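Glycosyl hydrolase family 88 (Pedobacter heparinus, PDB 3WIW) is an unsaturated glucuronyl hydrolase specific for heparin, probably removing the unsaturated uronic acid from heparin fragments. Local coordinates at residues S307-T321 against A377-I391. Sequence-based numbering, arbitrary orientation.
Sequences SAAAVIASALLDLST and ADYYYLEALKRYAEI
Helices 307-321 and 377-391 run in the same direction, their axes inclined by 28° and 8.0 Å apart at closest approach, and small residues set the spacing: the CA atoms of Ser314 and Ala384 come within 4.2 Å. Ala384 fits as a knob among Ala310, Ala313, Ser314 and Leu317. Further along, Arg387, extended from CG to NE, lays its guanidinium between two carboxylates. The Asp318 carboxylate stacks on one face, the planes 4° apart, with OD2 3.3 Å from Arg387 NH2, a purely electrostatic salt bridge; Glu383 OE2 lies over the opposite face. At the edge, Arg387 NH2 donates to Ser314 O (2.9 Å), approaching from above the carbonyl plane. Turned away from its own N (chi1 -169°), the Ser314 hydroxyl faces helix 377-391 and donates to the anti lone pair of Glu383 OE2 at 2.7 Å. A methionine in place of Arg387 would probably leave both carboxylates without the positive charge between them. Leu317 CD1 packs against Tyr388 CB, while CD2 meets Ile391 CD1. In this alpha6/alpha6-barrel, helix 245-262 flanks the polar side, where Lys260 forms a second salt bridge with Asp318 and Tyr253 hydrogen-bonds Glu383 OE2, while Tyr84 of helix 77-89 bonds Glu383 OE1; helix 327-340 covers Leu317 and Ile391, and helix 30-49 packs on Tyr381 and Tyr388.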
ATOM      1  N   SER A 307       1.128   1.289  -9.564  1.00  8.33           N
ATOM      2  CA  SER A 307       1.030   1.121  -8.113  1.00  7.84           C
ATOM      3  C   SER A 307      -0.378   0.669  -7.734  1.00  8.31           C
ATOM      4  O   SER A 307      -0.546  -0.228  -6.900  1.00  8.59           O
ATOM      5  CB  SER A 307       1.435   2.408  -7.386  1.00  8.01           C
ATOM      6  OG  SER A 307       0.482   3.443  -7.533  1.00  9.03           O
ATOM      7  N   ALA A 308      -1.399   1.260  -8.357  1.00  8.18           N
ATOM      8  CA  ALA A 308      -2.777   0.835  -8.107  1.00  8.49           C
ATOM      9  C   ALA A 308      -2.959  -0.634  -8.496  1.00  8.25           C
ATOM     10  O   ALA A 308      -3.636  -1.392  -7.781  1.00  8.78           O
ATOM     11  CB  ALA A 308      -3.768   1.725  -8.851  1.00  8.87           C
ATOM     12  N   ALA A 309      -2.428  -1.027  -9.664  1.00  7.74           N
ATOM     13  CA  ALA A 309      -2.517  -2.425 -10.108  1.00  8.20           C
ATOM     14  C   ALA A 309      -1.884  -3.355  -9.080  1.00  8.04           C
ATOM     15  O   ALA A 309      -2.448  -4.410  -8.793  1.00  8.95           O
ATOM     16  CB  ALA A 309      -1.846  -2.619 -11.443  1.00  9.23           C
ATOM     17  N   ALA A 310      -0.707  -2.998  -8.554  1.00  8.33           N
ATOM     18  CA  ALA A 310      -0.006  -3.882  -7.624  1.00  8.95           C
ATOM     19  C   ALA A 310      -0.802  -4.048  -6.323  1.00  8.76           C
ATOM     20  O   ALA A 310      -0.896  -5.166  -5.786  1.00  9.54           O
ATOM     21  CB  ALA A 310       1.384  -3.352  -7.348  1.00  9.60           C
ATOM     22  N   VAL A 311      -1.359  -2.953  -5.801  1.00  7.27           N
ATOM     23  CA  VAL A 311      -2.170  -2.988  -4.587  1.00  7.88           C
ATOM     24  C   VAL A 311      -3.405  -3.851  -4.820  1.00  8.38           C
ATOM     25  O   VAL A 311      -3.750  -4.690  -3.984  1.00  9.63           O
ATOM     26  CB  VAL A 311      -2.519  -1.562  -4.121  1.00  8.61           C
ATOM     27  CG1 VAL A 311      -3.519  -1.588  -2.953  1.00  8.74           C
ATOM     28  CG2 VAL A 311      -1.250  -0.788  -3.731  1.00  8.82           C
ATOM     29  N   ILE A 312      -4.054  -3.668  -5.972  1.00  7.85           N
ATOM     30  CA  ILE A 312      -5.218  -4.475  -6.306  1.00  8.03           C
ATOM     31  C   ILE A 312      -4.863  -5.955  -6.403  1.00  9.10           C
ATOM     32  O   ILE A 312      -5.595  -6.794  -5.867  1.00  9.48           O
ATOM     33  CB  ILE A 312      -5.895  -3.980  -7.612  1.00  9.20           C
ATOM     34  CG1 ILE A 312      -6.587  -2.641  -7.344  1.00  9.68           C
ATOM     35  CG2 ILE A 312      -6.889  -5.006  -8.129  1.00 10.64           C
ATOM     36  CD1 ILE A 312      -6.882  -1.846  -8.617  1.00 10.89           C
ATOM     37  N   ALA A 313      -3.760  -6.288  -7.088  1.00  9.09           N
ATOM     38  CA  ALA A 313      -3.360  -7.682  -7.210  1.00  8.98           C
ATOM     39  C   ALA A 313      -3.112  -8.302  -5.825  1.00  9.12           C
ATOM     40  O   ALA A 313      -3.606  -9.406  -5.538  1.00  9.82           O
ATOM     41  CB  ALA A 313      -2.133  -7.815  -8.093  1.00 10.43           C
ATOM     42  N   SER A 314      -2.361  -7.609  -4.963  1.00  9.41           N
ATOM     43  CA  SER A 314      -2.078  -8.153  -3.642  1.00  9.00           C
ATOM     44  C   SER A 314      -3.376  -8.385  -2.871  1.00  9.38           C
ATOM     45  O   SER A 314      -3.584  -9.462  -2.305  1.00  9.83           O
ATOM     46  CB  SER A 314      -1.145  -7.243  -2.869  1.00 10.46           C
ATOM     47  OG  SER A 314      -0.741  -7.960  -1.724  1.00 10.93           O
ATOM     48  N   ALA A 315      -4.276  -7.406  -2.903  1.00  9.14           N
ATOM     49  CA  ALA A 315      -5.539  -7.531  -2.185  1.00  9.88           C
ATOM     50  C   ALA A 315      -6.389  -8.679  -2.735  1.00  9.51           C
ATOM     51  O   ALA A 315      -6.957  -9.451  -1.955  1.00 10.48           O
ATOM     52  CB  ALA A 315      -6.318  -6.226  -2.234  1.00  9.89           C
ATOM     53  N   LEU A 316      -6.501  -8.769  -4.060  1.00  9.77           N
ATOM     54  CA  LEU A 316      -7.326  -9.816  -4.663  1.00  9.15           C
ATOM     55  C   LEU A 316      -6.812 -11.212  -4.351  1.00  9.92           C
ATOM     56  O   LEU A 316      -7.600 -12.153  -4.196  1.00 11.41           O
ATOM     57  CB  LEU A 316      -7.479  -9.611  -6.172  1.00 10.15           C
ATOM     58  CG  LEU A 316      -8.335  -8.421  -6.609  1.00 10.15           C
ATOM     59  CD1 LEU A 316      -8.352  -8.388  -8.122  1.00 12.61           C
ATOM     60  CD2 LEU A 316      -9.755  -8.526  -6.063  1.00 12.58           C
ATOM     61  N   LEU A 317      -5.494 -11.354  -4.225  1.00 11.07           N
ATOM     62  CA  LEU A 317      -4.937 -12.654  -3.841  1.00 11.00           C
ATOM     63  C   LEU A 317      -5.362 -13.036  -2.417  1.00 11.36           C
ATOM     64  O   LEU A 317      -5.791 -14.165  -2.192  1.00 12.89           O
ATOM     65  CB  LEU A 317      -3.418 -12.645  -3.974  1.00 11.66           C
ATOM     66  CG  LEU A 317      -2.938 -12.631  -5.429  1.00 11.72           C
ATOM     67  CD1 LEU A 317      -1.460 -12.228  -5.508  1.00 13.77           C
ATOM     68  CD2 LEU A 317      -3.195 -13.988  -6.106  1.00 11.84           C
ATOM     69  N   ASP A 318      -5.285 -12.105  -1.467  1.00 11.51           N
ATOM     70  CA  ASP A 318      -5.804 -12.413  -0.137  1.00 12.61           C
ATOM     71  C   ASP A 318      -7.321 -12.618  -0.168  1.00 12.72           C
ATOM     72  O   ASP A 318      -7.832 -13.510   0.493  1.00 14.27           O
ATOM     73  CB  ASP A 318      -5.420 -11.356   0.891  1.00 13.33           C
ATOM     74  CG  ASP A 318      -4.162 -11.726   1.664  1.00 15.49           C
ATOM     75  OD1 ASP A 318      -3.354 -12.569   1.186  1.00 17.08           O
ATOM     76  OD2 ASP A 318      -3.971 -11.149   2.741  1.00 16.45           O
ATOM     77  N   LEU A 319      -8.047 -11.814  -0.946  1.00 12.05           N
ATOM     78  CA  LEU A 319      -9.496 -11.967  -0.999  1.00 12.19           C
ATOM     79  C   LEU A 319      -9.855 -13.356  -1.512  1.00 12.05           C
ATOM     80  O   LEU A 319     -10.799 -13.991  -1.011  1.00 13.58           O
ATOM     81  CB  LEU A 319     -10.106 -10.890  -1.889  1.00 11.93           C
ATOM     82  CG  LEU A 319     -11.631 -10.807  -1.893  1.00 12.84           C
ATOM     83  CD1 LEU A 319     -12.185 -10.510  -0.507  1.00 15.00           C
ATOM     84  CD2 LEU A 319     -12.115  -9.762  -2.905  1.00 13.72           C
ATOM     85  N   SER A 320      -9.094 -13.832  -2.508  1.00 12.25           N
ATOM     86  CA  SER A 320      -9.359 -15.141  -3.104  1.00 13.50           C
ATOM     87  C   SER A 320      -9.300 -16.287  -2.076  1.00 15.31           C
ATOM     88  O   SER A 320      -9.972 -17.322  -2.244  1.00 16.98           O
ATOM     89  CB  SER A 320      -8.418 -15.413  -4.285  1.00 13.60           C
ATOM     90  OG  SER A 320      -7.142 -15.865  -3.872  1.00 13.30           O
ATOM     91  N   THR A 321      -8.524 -16.109  -1.001  1.00 15.10           N
ATOM     92  CA  THR A 321      -8.380 -17.161   0.009  1.00 17.57           C
ATOM     93  C   THR A 321      -9.407 -17.045   1.125  1.00 18.47           C
ATOM     94  O   THR A 321      -9.550 -17.963   1.943  1.00 21.22           O
ATOM     95  CB  THR A 321      -6.970 -17.163   0.637  1.00 19.45           C
ATOM     96  OG1 THR A 321      -6.800 -15.989   1.450  1.00 20.99           O
ATOM     97  CG2 THR A 321      -5.904 -17.210  -0.456  1.00 20.25           C
ATOM     98  N   ALA A 377       4.965   0.970  -5.302  1.00  7.80           N
ATOM     99  CA  ALA A 377       4.573   0.015  -6.353  1.00  8.28           C
ATOM    100  C   ALA A 377       5.410  -1.248  -6.214  1.00  9.12           C
ATOM    101  O   ALA A 377       4.886  -2.364  -6.275  1.00  8.68           O
ATOM    102  CB  ALA A 377       4.739   0.606  -7.717  1.00 10.06           C
ATOM    103  N   ASP A 378       6.709  -1.088  -5.972  1.00  8.81           N
ATOM    104  CA  ASP A 378       7.582  -2.251  -5.845  1.00  8.58           C
ATOM    105  C   ASP A 378       7.225  -3.082  -4.603  1.00  8.27           C
ATOM    106  O   ASP A 378       7.228  -4.325  -4.677  1.00  9.26           O
ATOM    107  CB  ASP A 378       9.055  -1.843  -5.755  1.00  9.97           C
ATOM    108  CG  ASP A 378       9.594  -1.204  -7.023  1.00  9.90           C
ATOM    109  OD1 ASP A 378       8.893  -1.151  -8.054  1.00  9.97           O
ATOM    110  OD2 ASP A 378      10.772  -0.790  -7.007  1.00 10.76           O
ATOM    111  N   TYR A 379       6.914  -2.418  -3.485  1.00  8.01           N
ATOM    112  CA  TYR A 379       6.592  -3.093  -2.253  1.00  8.71           C
ATOM    113  C   TYR A 379       5.357  -3.967  -2.440  1.00  7.57           C
ATOM    114  O   TYR A 379       5.383  -5.178  -2.139  1.00  8.92           O
ATOM    115  CB  TYR A 379       6.353  -2.029  -1.193  1.00  8.61           C
ATOM    116  CG  TYR A 379       5.898  -2.594   0.128  1.00  7.88           C
ATOM    117  CD1 TYR A 379       6.821  -3.048   1.093  1.00  9.77           C
ATOM    118  CD2 TYR A 379       4.526  -2.664   0.448  1.00  9.23           C
ATOM    119  CE1 TYR A 379       6.389  -3.538   2.326  1.00 10.10           C
ATOM    120  CE2 TYR A 379       4.090  -3.165   1.681  1.00  9.58           C
ATOM    121  CZ  TYR A 379       5.031  -3.592   2.611  1.00  9.82           C
ATOM    122  OH  TYR A 379       4.652  -4.066   3.835  1.00 11.15           O
ATOM    123  N   TYR A 380       4.273  -3.388  -2.965  1.00  7.85           N
ATOM    124  CA  TYR A 380       3.039  -4.163  -3.122  1.00  9.21           C
ATOM    125  C   TYR A 380       3.141  -5.203  -4.233  1.00  8.28           C
ATOM    126  O   TYR A 380       2.512  -6.253  -4.150  1.00  8.98           O
ATOM    127  CB  TYR A 380       1.781  -3.270  -3.240  1.00  8.85           C
ATOM    128  CG  TYR A 380       1.520  -2.565  -1.925  1.00  8.16           C
ATOM    129  CD1 TYR A 380       1.059  -3.266  -0.798  1.00  9.04           C
ATOM    130  CD2 TYR A 380       1.825  -1.211  -1.782  1.00  7.94           C
ATOM    131  CE1 TYR A 380       0.865  -2.631   0.436  1.00  9.08           C
ATOM    132  CE2 TYR A 380       1.640  -0.563  -0.559  1.00  9.16           C
ATOM    133  CZ  TYR A 380       1.167  -1.284   0.551  1.00  8.52           C
ATOM    134  OH  TYR A 380       1.034  -0.639   1.740  1.00  9.35           O
ATOM    135  N   TYR A 381       3.977  -4.948  -5.239  1.00  9.02           N
ATOM    136  CA  TYR A 381       4.234  -5.956  -6.248  1.00 10.00           C
ATOM    137  C   TYR A 381       4.930  -7.184  -5.669  1.00  8.98           C
ATOM    138  O   TYR A 381       4.491  -8.315  -5.890  1.00  9.69           O
ATOM    139  CB  TYR A 381       5.069  -5.347  -7.372  1.00  9.76           C
ATOM    140  CG  TYR A 381       5.551  -6.323  -8.415  1.00 10.53           C
ATOM    141  CD1 TYR A 381       4.655  -6.960  -9.273  1.00 10.81           C
ATOM    142  CD2 TYR A 381       6.901  -6.581  -8.562  1.00 10.16           C
ATOM    143  CE1 TYR A 381       5.110  -7.847 -10.281  1.00 10.90           C
ATOM    144  CE2 TYR A 381       7.372  -7.451  -9.549  1.00 11.04           C
ATOM    145  CZ  TYR A 381       6.470  -8.080 -10.399  1.00 11.76           C
ATOM    146  OH  TYR A 381       6.945  -8.939 -11.365  1.00 12.91           O
ATOM    147  N   LEU A 382       5.990  -6.985  -4.882  1.00  9.08           N
ATOM    148  CA  LEU A 382       6.627  -8.154  -4.276  1.00  9.34           C
ATOM    149  C   LEU A 382       5.697  -8.825  -3.262  1.00  8.87           C
ATOM    150  O   LEU A 382       5.702 -10.062  -3.139  1.00 10.38           O
ATOM    151  CB  LEU A 382       7.991  -7.833  -3.651  1.00  9.80           C
ATOM    152  CG  LEU A 382       9.077  -7.401  -4.640  1.00 10.85           C
ATOM    153  CD1 LEU A 382      10.422  -7.483  -3.955  1.00 12.05           C
ATOM    154  CD2 LEU A 382       9.079  -8.254  -5.916  1.00 12.95           C
ATOM    155  N   GLU A 383       4.879  -8.053  -2.551  1.00 10.07           N
ATOM    156  CA  GLU A 383       3.915  -8.660  -1.631  1.00 10.73           C
ATOM    157  C   GLU A 383       2.974  -9.574  -2.406  1.00 10.21           C
ATOM    158  O   GLU A 383       2.702 -10.711  -1.997  1.00 10.76           O
ATOM    159  CB  GLU A 383       3.131  -7.579  -0.922  1.00 10.19           C
ATOM    160  CG  GLU A 383       2.267  -8.117   0.199  1.00 10.55           C
ATOM    161  CD  GLU A 383       1.513  -6.994   0.835  1.00 10.76           C
ATOM    162  OE1 GLU A 383       2.013  -6.450   1.833  1.00 11.99           O
ATOM    163  OE2 GLU A 383       0.435  -6.608   0.321  1.00 10.59           O
ATOM    164  N   ALA A 384       2.517  -9.098  -3.569  1.00  9.94           N
ATOM    165  CA  ALA A 384       1.636  -9.897  -4.413  1.00 10.46           C
ATOM    166  C   ALA A 384       2.329 -11.168  -4.940  1.00  9.90           C
ATOM    167  O   ALA A 384       1.732 -12.257  -4.956  1.00 10.82           O
ATOM    168  CB  ALA A 384       1.092  -9.040  -5.567  1.00 10.51           C
ATOM    169  N   LEU A 385       3.590 -11.044  -5.353  1.00 10.35           N
ATOM    170  CA  LEU A 385       4.345 -12.217  -5.787  1.00 11.35           C
ATOM    171  C   LEU A 385       4.458 -13.246  -4.657  1.00 12.01           C
ATOM    172  O   LEU A 385       4.316 -14.445  -4.885  1.00 12.25           O
ATOM    173  CB  LEU A 385       5.752 -11.853  -6.258  1.00 12.28           C
ATOM    174  CG  LEU A 385       5.873 -10.966  -7.496  1.00 12.29           C
ATOM    175  CD1 LEU A 385       7.294 -10.965  -8.014  1.00 12.86           C
ATOM    176  CD2 LEU A 385       4.935 -11.398  -8.607  1.00 13.52           C
ATOM    177  N   LYS A 386       4.724 -12.792  -3.443  0.73 12.31           N
ATOM    178  CA  LYS A 386       4.820 -13.700  -2.309  0.73 13.04           C
ATOM    179  C   LYS A 386       3.463 -14.383  -2.049  0.73 12.06           C
ATOM    180  O   LYS A 386       3.410 -15.594  -1.838  0.73 12.16           O
ATOM    181  CB  LYS A 386       5.300 -12.942  -1.071  0.73 14.56           C
ATOM    182  CG  LYS A 386       5.666 -13.842   0.083  0.73 16.26           C
ATOM    183  CD  LYS A 386       6.259 -13.074   1.272  0.73 17.34           C
ATOM    184  CE  LYS A 386       5.258 -12.082   1.848  0.73 18.54           C
ATOM    185  NZ  LYS A 386       5.498 -11.866   3.314  0.73 18.38           N
ATOM    186  N   ARG A 387       2.366 -13.622  -2.086  1.00 11.99           N
ATOM    187  CA  ARG A 387       1.039 -14.208  -1.890  1.00 12.10           C
ATOM    188  C   ARG A 387       0.681 -15.220  -2.984  1.00 12.51           C
ATOM    189  O   ARG A 387       0.127 -16.298  -2.718  1.00 13.11           O
ATOM    190  CB  ARG A 387      -0.028 -13.111  -1.782  1.00 11.46           C
ATOM    191  CG  ARG A 387       0.090 -12.301  -0.528  1.00 11.55           C
ATOM    192  CD  ARG A 387      -0.870 -11.112  -0.511  1.00 11.17           C
ATOM    193  NE  ARG A 387      -0.757 -10.374   0.749  1.00 11.24           N
ATOM    194  CZ  ARG A 387      -1.631  -9.467   1.176  1.00 10.93           C
ATOM    195  NH1 ARG A 387      -1.455  -8.897   2.371  1.00 12.98           N
ATOM    196  NH2 ARG A 387      -2.682  -9.129   0.426  1.00 11.79           N
ATOM    197  N   TYR A 388       1.006 -14.866  -4.220  1.00 12.49           N
ATOM    198  CA  TYR A 388       0.739 -15.720  -5.358  1.00 13.01           C
ATOM    199  C   TYR A 388       1.539 -17.021  -5.227  1.00 13.31           C
ATOM    200  O   TYR A 388       1.006 -18.116  -5.399  1.00 13.95           O
ATOM    201  CB  TYR A 388       1.110 -14.982  -6.649  1.00 12.79           C
ATOM    202  CG  TYR A 388       0.890 -15.794  -7.902  1.00 13.56           C
ATOM    203  CD1 TYR A 388      -0.334 -15.777  -8.549  1.00 14.60           C
ATOM    204  CD2 TYR A 388       1.898 -16.574  -8.432  1.00 15.15           C
ATOM    205  CE1 TYR A 388      -0.556 -16.500  -9.693  1.00 14.89           C
ATOM    206  CE2 TYR A 388       1.700 -17.298  -9.611  1.00 15.53           C
ATOM    207  CZ  TYR A 388       0.467 -17.264 -10.221  1.00 14.88           C
ATOM    208  OH  TYR A 388       0.245 -17.994 -11.352  1.00 16.07           O
ATOM    209  N   ALA A 389       2.834 -16.905  -4.953  1.00 13.58           N
ATOM    210  CA  ALA A 389       3.669 -18.085  -4.805  1.00 13.87           C
ATOM    211  C   ALA A 389       3.219 -18.987  -3.653  1.00 15.08           C
ATOM    212  O   ALA A 389       3.338 -20.210  -3.742  1.00 16.59           O
ATOM    213  CB  ALA A 389       5.134 -17.686  -4.646  1.00 15.05           C
ATOM    214  N   GLU A 390       2.697 -18.396  -2.581  0.69 15.33           N
ATOM    215  CA  GLU A 390       2.216 -19.179  -1.450  0.69 17.31           C
ATOM    216  C   GLU A 390       0.981 -19.983  -1.830  0.69 17.21           C
ATOM    217  O   GLU A 390       0.861 -21.155  -1.476  0.69 17.91           O
ATOM    218  CB  GLU A 390       1.917 -18.255  -0.267  0.69 20.64           C
ATOM    219  CG  GLU A 390       1.173 -18.918   0.899  0.69 24.94           C
ATOM    220  CD  GLU A 390       1.904 -20.103   1.499  0.69 30.40           C
ATOM    221  OE1 GLU A 390       3.150 -20.186   1.362  0.69 32.75           O
ATOM    222  OE2 GLU A 390       1.225 -20.960   2.108  0.69 32.19           O
ATOM    223  N   ILE A 391       0.072 -19.354  -2.571  1.00 15.83           N
ATOM    224  CA  ILE A 391      -1.136 -20.033  -3.017  1.00 16.90           C
ATOM    225  C   ILE A 391      -0.784 -21.196  -3.937  1.00 18.09           C
ATOM    226  O   ILE A 391      -1.284 -22.300  -3.771  1.00 19.17           O
ATOM    227  CB  ILE A 391      -2.102 -19.056  -3.724  1.00 17.38           C
ATOM    228  CG1 ILE A 391      -2.713 -18.088  -2.702  1.00 16.20           C
ATOM    229  CG2 ILE A 391      -3.221 -19.823  -4.460  1.00 18.14           C
ATOM    230  CD1 ILE A 391      -3.378 -16.881  -3.338  1.00 16.37           C
TER